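TRNA (guanine(6)-N2)-methyltransferase (Thermus thermophilus, PDB 3TMA) catalyses the transfer of a methyl group from S-adenosyl-L-methionine to N2 of the guanosine at position 6 of tRNA(Phe). Local coordinates at residues R176-R184 against S214-S223; V231-L241 against W255-A263. All blocks are in the same frame, centred on the assembly; numbering follows the deposited sequence. Where two conformers were deposited one is given.

Contact 1. Residues R176-R184 against S214-S223; sequences RRFPKAALR and SGTIALEAAS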
loop_
_atom_site.group_PDB
_atom_site.type_symbol
_atom_site.label_atom_id
_atom_site.label_comp_id
_atom_site.label_asym_id
_atom_site.label_seq_id
_atom_site.Cartn_x
_atom_site.Cartn_y
_atom_site.Cartn_z
ATOM N N ARG A 176 -3.533 7.936 -0.596
ATOM C CA ARG A 176 -4.766 8.749 -0.616
ATOM C C ARG A 176 -5.219 9.190 -2.016
ATOM O O ARG A 176 -6.028 10.102 -2.151
ATOM C CB ARG A 176 -4.613 9.983 0.263
ATOM C CG ARG A 176 -4.424 9.649 1.712
ATOM C CD ARG A 176 -5.775 9.407 2.399
ATOM N NE ARG A 176 -5.684 9.742 3.821
ATOM C CZ ARG A 176 -5.342 8.879 4.774
ATOM N NH1 ARG A 176 -5.102 7.609 4.470
ATOM N NH2 ARG A 176 -5.264 9.282 6.038
ATOM N N ARG A 177 -4.804 8.476 -3.053
ATOM C CA ARG A 177 -5.391 8.698 -4.376
ATOM C C ARG A 177 -6.830 8.173 -4.444
ATOM O O ARG A 177 -7.229 7.289 -3.645
ATOM C CB ARG A 177 -4.494 8.125 -5.478
ATOM C CG ARG A 177 -4.056 6.659 -5.280
ATOM C CD ARG A 177 -3.182 6.226 -6.441
ATOM N NE ARG A 177 -2.810 4.808 -6.341
ATOM C CZ ARG A 177 -1.829 4.333 -5.573
ATOM N NH1 ARG A 177 -1.134 5.153 -4.793
ATOM N NH2 ARG A 177 -1.557 3.025 -5.555
ATOM N N PHE A 178 -7.607 8.724 -5.379
ATOM C CA PHE A 178 -9.002 8.339 -5.586
ATOM C C PHE A 178 -9.876 8.504 -4.326
ATOM O O PHE A 178 -10.571 7.557 -3.948
ATOM C CB PHE A 178 -9.101 6.899 -6.150
ATOM C CG PHE A 178 -8.177 6.648 -7.305
ATOM C CD1 PHE A 178 -8.126 7.554 -8.354
ATOM C CD2 PHE A 178 -7.307 5.557 -7.312
ATOM C CE1 PHE A 178 -7.228 7.371 -9.419
ATOM C CE2 PHE A 178 -6.429 5.332 -8.394
ATOM C CZ PHE A 178 -6.388 6.242 -9.444
ATOM N N PRO A 179 -9.860 9.705 -3.688
ATOM C CA PRO A 179 -10.553 9.911 -2.424
ATOM C C PRO A 179 -12.085 9.779 -2.571
ATOM O O PRO A 179 -12.749 9.362 -1.630
ATOM C CB PRO A 179 -10.153 11.345 -2.015
ATOM C CG PRO A 179 -9.871 12.049 -3.327
ATOM C CD PRO A 179 -9.194 10.931 -4.153
ATOM N N LYS A 180 -12.630 10.067 -3.746
ATOM C CA LYS A 180 -14.063 9.863 -3.963
ATOM C C LYS A 180 -14.479 8.390 -3.794
ATOM O O LYS A 180 -15.597 8.096 -3.398
ATOM C CB LYS A 180 -14.506 10.396 -5.330
ATOM C CG LYS A 180 -14.966 11.865 -5.347
ATOM C CD LYS A 180 -15.153 12.382 -6.789
ATOM C CE LYS A 180 -14.547 13.781 -6.978
ATOM N NZ LYS A 180 -15.402 14.901 -6.456
ATOM N N ALA A 181 -13.575 7.460 -4.070
ATOM C CA ALA A 181 -13.870 6.054 -3.814
ATOM C C ALA A 181 -13.511 5.592 -2.385
ATOM O O ALA A 181 -13.762 4.448 -2.035
ATOM C CB ALA A 181 -13.205 5.177 -4.846
ATOM N N ALA A 182 -12.935 6.471 -1.563
ATOM C CA ALA A 182 -12.321 6.070 -0.275
ATOM C C ALA A 182 -13.213 6.227 0.965
ATOM O O ALA A 182 -14.376 6.659 0.882
ATOM C CB ALA A 182 -11.001 6.800 -0.054
ATOM N N LEU A 183 -12.635 5.905 2.124
ATOM C CA LEU A 183 -13.396 5.788 3.367
ATOM C C LEU A 183 -14.125 4.446 3.362
ATOM O O LEU A 183 -14.590 3.967 4.407
ATOM N N ARG A 184 -14.235 3.870 2.163
ATOM C CA ARG A 184 -14.690 2.501 1.959
ATOM C C ARG A 184 -13.616 1.693 1.198
ATOM O O ARG A 184 -13.218 2.065 0.094
ATOM C CB ARG A 184 -16.032 2.491 1.210
ATOM C CG ARG A 184 -16.834 1.197 1.362
ATOM C CD ARG A 184 -17.110 0.852 2.830
ATOM N NE ARG A 184 -18.064 -0.247 2.974
ATOM C CZ ARG A 184 -17.773 -1.530 2.771
ATOM N NH1 ARG A 184 -16.553 -1.895 2.405
ATOM N NH2 ARG A 184 -18.708 -2.451 2.933
ATOM N N SER A 214 -17.135 1.143 -3.983
ATOM C CA SER A 214 -17.012 2.486 -4.542
ATOM C C SER A 214 -15.874 2.634 -5.573
ATOM O O SER A 214 -15.592 3.734 -6.036
ATOM C CB SER A 214 -16.877 3.516 -3.412
ATOM O OG SER A 214 -15.900 3.055 -2.499
ATOM N N GLY A 215 -15.276 1.521 -5.991
ATOM C CA GLY A 215 -14.594 1.473 -7.270
ATOM C C GLY A 215 -13.074 1.354 -7.173
ATOM O O GLY A 215 -12.419 1.344 -8.197
ATOM N N THR A 216 -12.509 1.248 -5.970
ATOM C CA THR A 216 -11.040 1.352 -5.799
ATOM C C THR A 216 -10.188 0.439 -6.672
ATOM O O THR A 216 -9.230 0.914 -7.333
ATOM C CB THR A 216 -10.615 1.164 -4.342
ATOM O OG1 THR A 216 -11.279 2.146 -3.530
ATOM C CG2 THR A 216 -9.085 1.334 -4.204
ATOM N N ILE A 217 -10.557 -0.845 -6.744
ATOM C CA ILE A 217 -9.782 -1.788 -7.559
ATOM C C ILE A 217 -9.886 -1.479 -9.069
ATOM O O ILE A 217 -8.858 -1.461 -9.772
ATOM C CB ILE A 217 -10.198 -3.236 -7.300
ATOM C CG1 ILE A 217 -9.699 -3.679 -5.923
ATOM C CG2 ILE A 217 -9.581 -4.160 -8.326
ATOM C CD1 ILE A 217 -10.414 -4.976 -5.422
ATOM N N ALA A 218 -11.102 -1.169 -9.541
ATOM C CA ALA A 218 -11.294 -0.788 -10.950
ATOM C C ALA A 218 -10.501 0.466 -11.344
ATOM O O ALA A 218 -9.929 0.520 -12.441
ATOM C CB ALA A 218 -12.819 -0.586 -11.292
ATOM N N LEU A 219 -10.487 1.476 -10.466
ATOM C CA LEU A 219 -9.825 2.726 -10.781
ATOM C C LEU A 219 -8.328 2.478 -10.790
ATOM O O LEU A 219 -7.629 3.038 -11.635
ATOM C CB LEU A 219 -10.174 3.807 -9.709
ATOM C CG LEU A 219 -11.679 4.160 -9.604
ATOM C CD1 LEU A 219 -11.997 4.937 -8.302
ATOM C CD2 LEU A 219 -12.108 4.981 -10.812
ATOM N N GLU A 220 -7.806 1.740 -9.786
ATOM C CA GLU A 220 -6.373 1.407 -9.771
ATOM C C GLU A 220 -5.930 0.670 -11.046
ATOM O O GLU A 220 -4.874 1.002 -11.675
ATOM C CB GLU A 220 -5.984 0.627 -8.514
ATOM C CG GLU A 220 -4.447 0.395 -8.380
ATOM C CD GLU A 220 -3.624 1.693 -8.058
ATOM O OE1 GLU A 220 -4.202 2.752 -7.734
ATOM O OE2 GLU A 220 -2.387 1.644 -8.150
ATOM N N ALA A 221 -6.735 -0.313 -11.444
ATOM C CA ALA A 221 -6.466 -1.067 -12.658
ATOM C C ALA A 221 -6.477 -0.141 -13.911
ATOM O O ALA A 221 -5.582 -0.210 -14.763
ATOM C CB ALA A 221 -7.532 -2.171 -12.820
ATOM N N ALA A 222 -7.535 0.659 -14.061
ATOM C CA ALA A 222 -7.660 1.551 -15.246
ATOM C C ALA A 222 -6.519 2.549 -15.299
ATOM O O ALA A 222 -5.892 2.733 -16.351
ATOM C CB ALA A 222 -9.006 2.289 -15.258
ATOM N N SER A 223 -6.179 3.117 -14.142
ATOM C CA SER A 223 -5.140 4.135 -14.062
ATOM C C SER A 223 -3.777 3.528 -14.411
ATOM O O SER A 223 -2.949 4.175 -15.033
ATOM C CB SER A 223 -5.126 4.747 -12.657
ATOM O OG SER A 223 -3.931 5.470 -12.406
HETATM O O HOH W 1 -9.849 4.800 -2.389
HETATM O O HOH W 2 -13.741 1.328 -3.213
#
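R177 reaches across to E220 side-on, and the two side chains cross at about a right angle. NE points almost straight at OE1, R177 NE to E220 OE1 being 2.8 Å with an N-H...O angle of 172°, and it meets that oxygen on its syn side. The second bond is more bent: R177 NH2 lies 3.1 Å from E220 OE2 and approaches from above the carboxylate plane. The carboxylate has further partners, since R71 pairs with OE1 and Q193 donates to OE2, which probably favours its ionised form.

F178 lies next to this pair as a flat slab between two aliphatic groups. CB of L219 sits over the centre of one face, 4.1 Å from the ring centroid, while CB of R177 lies off-centre over the opposite face. E220 OE1 borders the ring's edge, 3.5 Å from F178 CE2.

Beyond the ring, A181 CB packs at 3.7 Å against L219 CD1. S214 holds its OG between its own backbone N and carbonyl carbon (chi1 48°), a rotation that lets OG donate a hydrogen bond to A181 O, 2.6 Å from S214 OG. Water 2 donates to the same OG and also bonds T216 OG1. S214, G215 (the N-cap) and T216 (first in helix 216-225) join the glycine-containing loop after strand 207-209 to the helix, as in Rossmann-fold methyltransferases; by similarity all three bind S-adenosyl-L-methionine.

Contact 2. Residues V231-L241 against W255-A263; sequences VYAGDLDEKRL and WIRFLRADA
A233 and F258 face each other across two parallel strands, 231-235 and 257-260, which helix 238-250 connects in a beta-alpha-beta crossover of the Rossmann-fold methyltransferase domain. Five backbone hydrogen bonds join the pair, beginning with a nearly straight one from R257 N to V231 O (178°) and ending with A261 N to D235 O, where the donor stands above the carbonyl plane.

Packing is close on the face that carries A233 and F258. A233 CB lies 3.6 Å from F258 CD1, and I256 CG2 rests over one face of the same ring, toward its rim. V231 and I256 run side by side and point the same way, with V231 CG1 4.0 Å from I256 CG2. Helices 216-225 and 238-250 cover this apolar patch, A218 touching A233 while A244 and A248 touch F258. Farther along, L241 CD1 comes within 3.5 Å of R260 N.

The face carrying Y232 and R257 is more open to solvent. These two side chains meet obliquely through R257 CD, 3.9 Å from Y232 CE1, the ring and guanidinium planes being almost perpendicular. With R257 CG anti to the backbone N (chi1 176°) and the chain extended to NE, CD is the part laid against the ring.

At the exposed C-terminal end of the strands, L236 CD2 lies over one face of the R260 guanidinium, offset toward its rim. D262 and A263, which follow strand 257-260, bind S-adenosyl-L-methionine by similarity. At the start of the strands, water 3 spans the two segments, accepting from V231 N and donating to W255 O at 2.7 Å.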
loop_
_atom_site.group_PDB
_atom_site.type_symbol
_atom_site.label_atom_id
_atom_site.label_comp_id
_atom_site.label_asym_id
_atom_site.label_seq_id
_atom_site.Cartn_x
_atom_site.Cartn_y
_atom_site.Cartn_z
ATOM N N VAL A 231 -11.969 -2.704 -18.722
ATOM C CA VAL A 231 -12.137 -2.922 -17.264
ATOM C C VAL A 231 -13.630 -3.008 -16.965
ATOM O O VAL A 231 -14.393 -2.135 -17.390
ATOM C CB VAL A 231 -11.552 -1.779 -16.417
ATOM C CG1 VAL A 231 -11.843 -2.022 -14.904
ATOM C CG2 VAL A 231 -10.047 -1.696 -16.646
ATOM N N TYR A 232 -14.044 -4.123 -16.361
ATOM C CA TYR A 232 -15.442 -4.388 -16.009
ATOM C C TYR A 232 -15.491 -4.382 -14.473
ATOM O O TYR A 232 -14.534 -4.817 -13.826
ATOM C CB TYR A 232 -15.837 -5.804 -16.525
ATOM C CG TYR A 232 -15.806 -5.928 -18.045
ATOM C CD1 TYR A 232 -16.941 -5.650 -18.807
ATOM C CD2 TYR A 232 -14.661 -6.393 -18.711
ATOM C CE1 TYR A 232 -16.909 -5.757 -20.223
ATOM C CE2 TYR A 232 -14.640 -6.546 -20.099
ATOM C CZ TYR A 232 -15.744 -6.197 -20.843
ATOM O OH TYR A 232 -15.670 -6.321 -22.212
ATOM N N ALA A 233 -16.581 -3.894 -13.891
ATOM C CA ALA A 233 -16.639 -3.770 -12.455
ATOM C C ALA A 233 -18.080 -3.901 -12.055
ATOM O O ALA A 233 -18.953 -3.286 -12.675
ATOM C CB ALA A 233 -16.087 -2.402 -12.011
ATOM N N GLY A 234 -18.345 -4.674 -10.997
ATOM C CA GLY A 234 -19.722 -4.967 -10.662
ATOM C C GLY A 234 -20.000 -4.812 -9.192
ATOM O O GLY A 234 -19.111 -5.032 -8.345
ATOM N N ASP A 235 -21.245 -4.480 -8.867
ATOM C CA ASP A 235 -21.658 -4.468 -7.480
ATOM C C ASP A 235 -23.188 -4.470 -7.404
ATOM O O ASP A 235 -23.866 -4.053 -8.349
ATOM C CB ASP A 235 -21.111 -3.205 -6.806
ATOM C CG ASP A 235 -21.072 -3.322 -5.300
ATOM O OD1 ASP A 235 -22.089 -2.946 -4.641
ATOM O OD2 ASP A 235 -20.010 -3.764 -4.775
ATOM N N LEU A 236 -23.737 -4.857 -6.253
ATOM C CA LEU A 236 -25.194 -4.798 -6.078
ATOM C C LEU A 236 -25.701 -3.440 -5.594
ATOM O O LEU A 236 -26.861 -3.102 -5.798
ATOM C CB LEU A 236 -25.662 -5.928 -5.157
ATOM C CG LEU A 236 -25.799 -7.271 -5.893
ATOM C CD1 LEU A 236 -26.082 -8.418 -4.935
ATOM C CD2 LEU A 236 -26.892 -7.191 -6.943
ATOM N N ASP A 237 -24.839 -2.653 -4.953
ATOM C CA ASP A 237 -25.265 -1.367 -4.373
ATOM C C ASP A 237 -25.207 -0.204 -5.397
ATOM O O ASP A 237 -24.100 0.256 -5.782
ATOM C CB ASP A 237 -24.407 -1.075 -3.130
ATOM C CG ASP A 237 -24.843 0.181 -2.384
ATOM O OD1 ASP A 237 -25.426 1.103 -3.005
ATOM O OD2 ASP A 237 -24.576 0.254 -1.168
ATOM N N GLU A 238 -26.372 0.254 -5.865
ATOM C CA GLU A 238 -26.396 1.314 -6.884
ATOM C C GLU A 238 -25.773 2.625 -6.411
ATOM O O GLU A 238 -25.129 3.330 -7.201
ATOM C CB GLU A 238 -27.789 1.588 -7.455
ATOM C CG GLU A 238 -28.072 0.957 -8.838
ATOM C CD GLU A 238 -27.109 1.385 -9.968
ATOM O OE1 GLU A 238 -26.292 2.319 -9.793
ATOM O OE2 GLU A 238 -27.162 0.770 -11.057
ATOM N N LYS A 239 -25.945 2.926 -5.128
ATOM C CA LYS A 239 -25.369 4.124 -4.532
ATOM C C LYS A 239 -23.849 4.130 -4.660
ATOM O O LYS A 239 -23.259 5.131 -5.067
ATOM C CB LYS A 239 -25.774 4.239 -3.061
ATOM C CG LYS A 239 -27.257 4.492 -2.844
ATOM C CD LYS A 239 -27.591 4.570 -1.363
ATOM C CE LYS A 239 -29.071 4.847 -1.147
ATOM N NZ LYS A 239 -29.419 4.903 0.300
ATOM N N ARG A 240 -23.215 3.013 -4.312
ATOM C CA ARG A 240 -21.789 2.922 -4.393
ATOM C C ARG A 240 -21.309 2.930 -5.844
ATOM O O ARG A 240 -20.231 3.432 -6.109
ATOM C CB ARG A 240 -21.265 1.731 -3.622
ATOM C CG ARG A 240 -21.305 1.950 -2.115
ATOM C CD ARG A 240 -20.472 0.901 -1.398
ATOM N NE ARG A 240 -20.862 0.784 0.009
ATOM C CZ ARG A 240 -20.262 -0.013 0.889
ATOM N NH1 ARG A 240 -19.226 -0.759 0.514
ATOM N NH2 ARG A 240 -20.685 -0.050 2.148
ATOM N N LEU A 241 -22.093 2.375 -6.769
ATOM C CA LEU A 241 -21.785 2.495 -8.189
ATOM C C LEU A 241 -21.829 3.957 -8.672
ATOM O O LEU A 241 -21.055 4.336 -9.534
ATOM C CB LEU A 241 -22.738 1.663 -9.050
ATOM C CG LEU A 241 -22.627 0.136 -8.957
ATOM C CD1 LEU A 241 -23.575 -0.499 -9.926
ATOM C CD2 LEU A 241 -21.213 -0.355 -9.205
ATOM N N TRP A 255 -13.594 4.967 -19.259
ATOM C CA TRP A 255 -13.904 3.795 -20.023
ATOM C C TRP A 255 -14.281 2.589 -19.148
ATOM O O TRP A 255 -14.624 1.612 -19.670
ATOM C CB TRP A 255 -12.748 3.447 -20.920
ATOM C CG TRP A 255 -11.494 3.124 -20.220
ATOM C CD1 TRP A 255 -11.079 1.923 -19.793
ATOM C CD2 TRP A 255 -10.481 4.041 -19.870
ATOM N NE1 TRP A 255 -9.865 2.015 -19.221
ATOM C CE2 TRP A 255 -9.477 3.319 -19.237
ATOM C CE3 TRP A 255 -10.319 5.409 -20.038
ATOM C CZ2 TRP A 255 -8.335 3.901 -18.782
ATOM C CZ3 TRP A 255 -9.183 5.986 -19.580
ATOM C CH2 TRP A 255 -8.210 5.241 -18.960
ATOM N N ILE A 256 -14.189 2.674 -17.835
ATOM C CA ILE A 256 -14.559 1.514 -16.986
ATOM C C ILE A 256 -16.068 1.239 -17.150
ATOM O O ILE A 256 -16.871 2.175 -17.086
ATOM C CB ILE A 256 -14.293 1.801 -15.514
ATOM C CG1 ILE A 256 -12.774 1.971 -15.282
ATOM C CG2 ILE A 256 -14.847 0.652 -14.643
ATOM C CD1 ILE A 256 -12.466 2.750 -13.955
ATOM N N ARG A 257 -16.448 -0.034 -17.325
ATOM C CA ARG A 257 -17.855 -0.395 -17.446
ATOM C C ARG A 257 -18.308 -0.826 -16.082
ATOM O O ARG A 257 -18.014 -1.972 -15.663
ATOM C CB ARG A 257 -18.016 -1.547 -18.440
ATOM C CG ARG A 257 -19.477 -2.100 -18.592
ATOM C CD ARG A 257 -19.616 -3.013 -19.861
ATOM N NE ARG A 257 -20.864 -3.789 -19.888
ATOM C CZ ARG A 257 -22.022 -3.289 -20.335
ATOM N NH1 ARG A 257 -22.091 -2.025 -20.749
ATOM N NH2 ARG A 257 -23.119 -4.033 -20.332
ATOM N N PHE A 258 -18.987 0.075 -15.366
ATOM C CA PHE A 258 -19.570 -0.261 -14.053
ATOM C C PHE A 258 -21.003 -0.772 -14.254
ATOM O O PHE A 258 -21.824 -0.108 -14.879
ATOM C CB PHE A 258 -19.644 0.949 -13.107
ATOM C CG PHE A 258 -18.285 1.452 -12.626
ATOM C CD1 PHE A 258 -17.638 0.833 -11.572
ATOM C CD2 PHE A 258 -17.695 2.556 -13.223
ATOM C CE1 PHE A 258 -16.392 1.291 -11.101
ATOM C CE2 PHE A 258 -16.438 3.025 -12.788
ATOM C CZ PHE A 258 -15.782 2.391 -11.741
ATOM N N LEU A 259 -21.335 -1.873 -13.606
ATOM C CA LEU A 259 -22.618 -2.517 -13.852
ATOM C C LEU A 259 -23.190 -3.035 -12.541
ATOM O O LEU A 259 -22.450 -3.524 -11.680
ATOM C CB LEU A 259 -22.365 -3.681 -14.811
ATOM C CG LEU A 259 -23.267 -4.101 -15.958
ATOM C CD1 LEU A 259 -23.687 -2.928 -16.917
ATOM C CD2 LEU A 259 -22.568 -5.250 -16.709
ATOM N N ARG A 260 -24.504 -2.906 -12.357
ATOM C CA ARG A 260 -25.153 -3.542 -11.228
ATOM C C ARG A 260 -25.160 -5.045 -11.503
ATOM O O ARG A 260 -25.662 -5.481 -12.530
ATOM C CB ARG A 260 -26.581 -3.009 -11.042
ATOM C CG ARG A 260 -27.311 -3.681 -9.863
ATOM C CD ARG A 260 -28.854 -3.510 -9.950
ATOM N NE ARG A 260 -29.577 -4.644 -9.350
ATOM C CZ ARG A 260 -29.843 -4.774 -8.046
ATOM N NH1 ARG A 260 -30.499 -5.839 -7.606
ATOM N NH2 ARG A 260 -29.449 -3.848 -7.179
ATOM N N ALA A 261 -24.569 -5.831 -10.608
ATOM C CA ALA A 261 -24.236 -7.220 -10.930
ATOM C C ALA A 261 -24.101 -8.042 -9.650
ATOM O O ALA A 261 -23.452 -7.612 -8.682
ATOM C CB ALA A 261 -22.953 -7.276 -11.703
ATOM N N ASP A 262 -24.627 -9.260 -9.690
ATOM C CA ASP A 262 -24.536 -10.169 -8.556
ATOM C C ASP A 262 -23.323 -11.058 -8.799
ATOM O O ASP A 262 -23.282 -11.778 -9.791
ATOM C CB ASP A 262 -25.813 -11.023 -8.491
ATOM C CG ASP A 262 -25.941 -11.793 -7.175
ATOM O OD1 ASP A 262 -24.912 -12.164 -6.564
ATOM O OD2 ASP A 262 -27.089 -12.024 -6.744
ATOM N N ALA A 263 -22.336 -11.006 -7.905
ATOM C CA ALA A 263 -21.123 -11.817 -8.042
ATOM C C ALA A 263 -21.348 -13.330 -7.925
ATOM O O ALA A 263 -20.454 -14.111 -8.275
ATOM C CB ALA A 263 -20.059 -11.372 -7.023
HETATM O O HOH W 3 -13.511 -0.739 -20.403
#

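The two contacts illustrate how one Rossmann-fold domain probably frames its cofactor site with different kinds of joint. Contact 1 is largely buried and fixes a loop against a helix through a salt bridge, a ring and a hydroxyl-to-carbonyl hydrogen bond; contact 2 pairs strand with strand by regular backbone bonds. There strand 257-260 is the edge strand of the sheet, and L236 and R260, at the C-terminal end of the pair, are exposed. Helix 216-225 belongs to contact 1 yet also packs on contact 2, where A218 and A222 meet I256 CD1. Each contact contributes residues assigned by similarity to S-adenosyl-L-methionine binding. The close approach of R184 and R240 is doubtful, because R184 is poorly ordered.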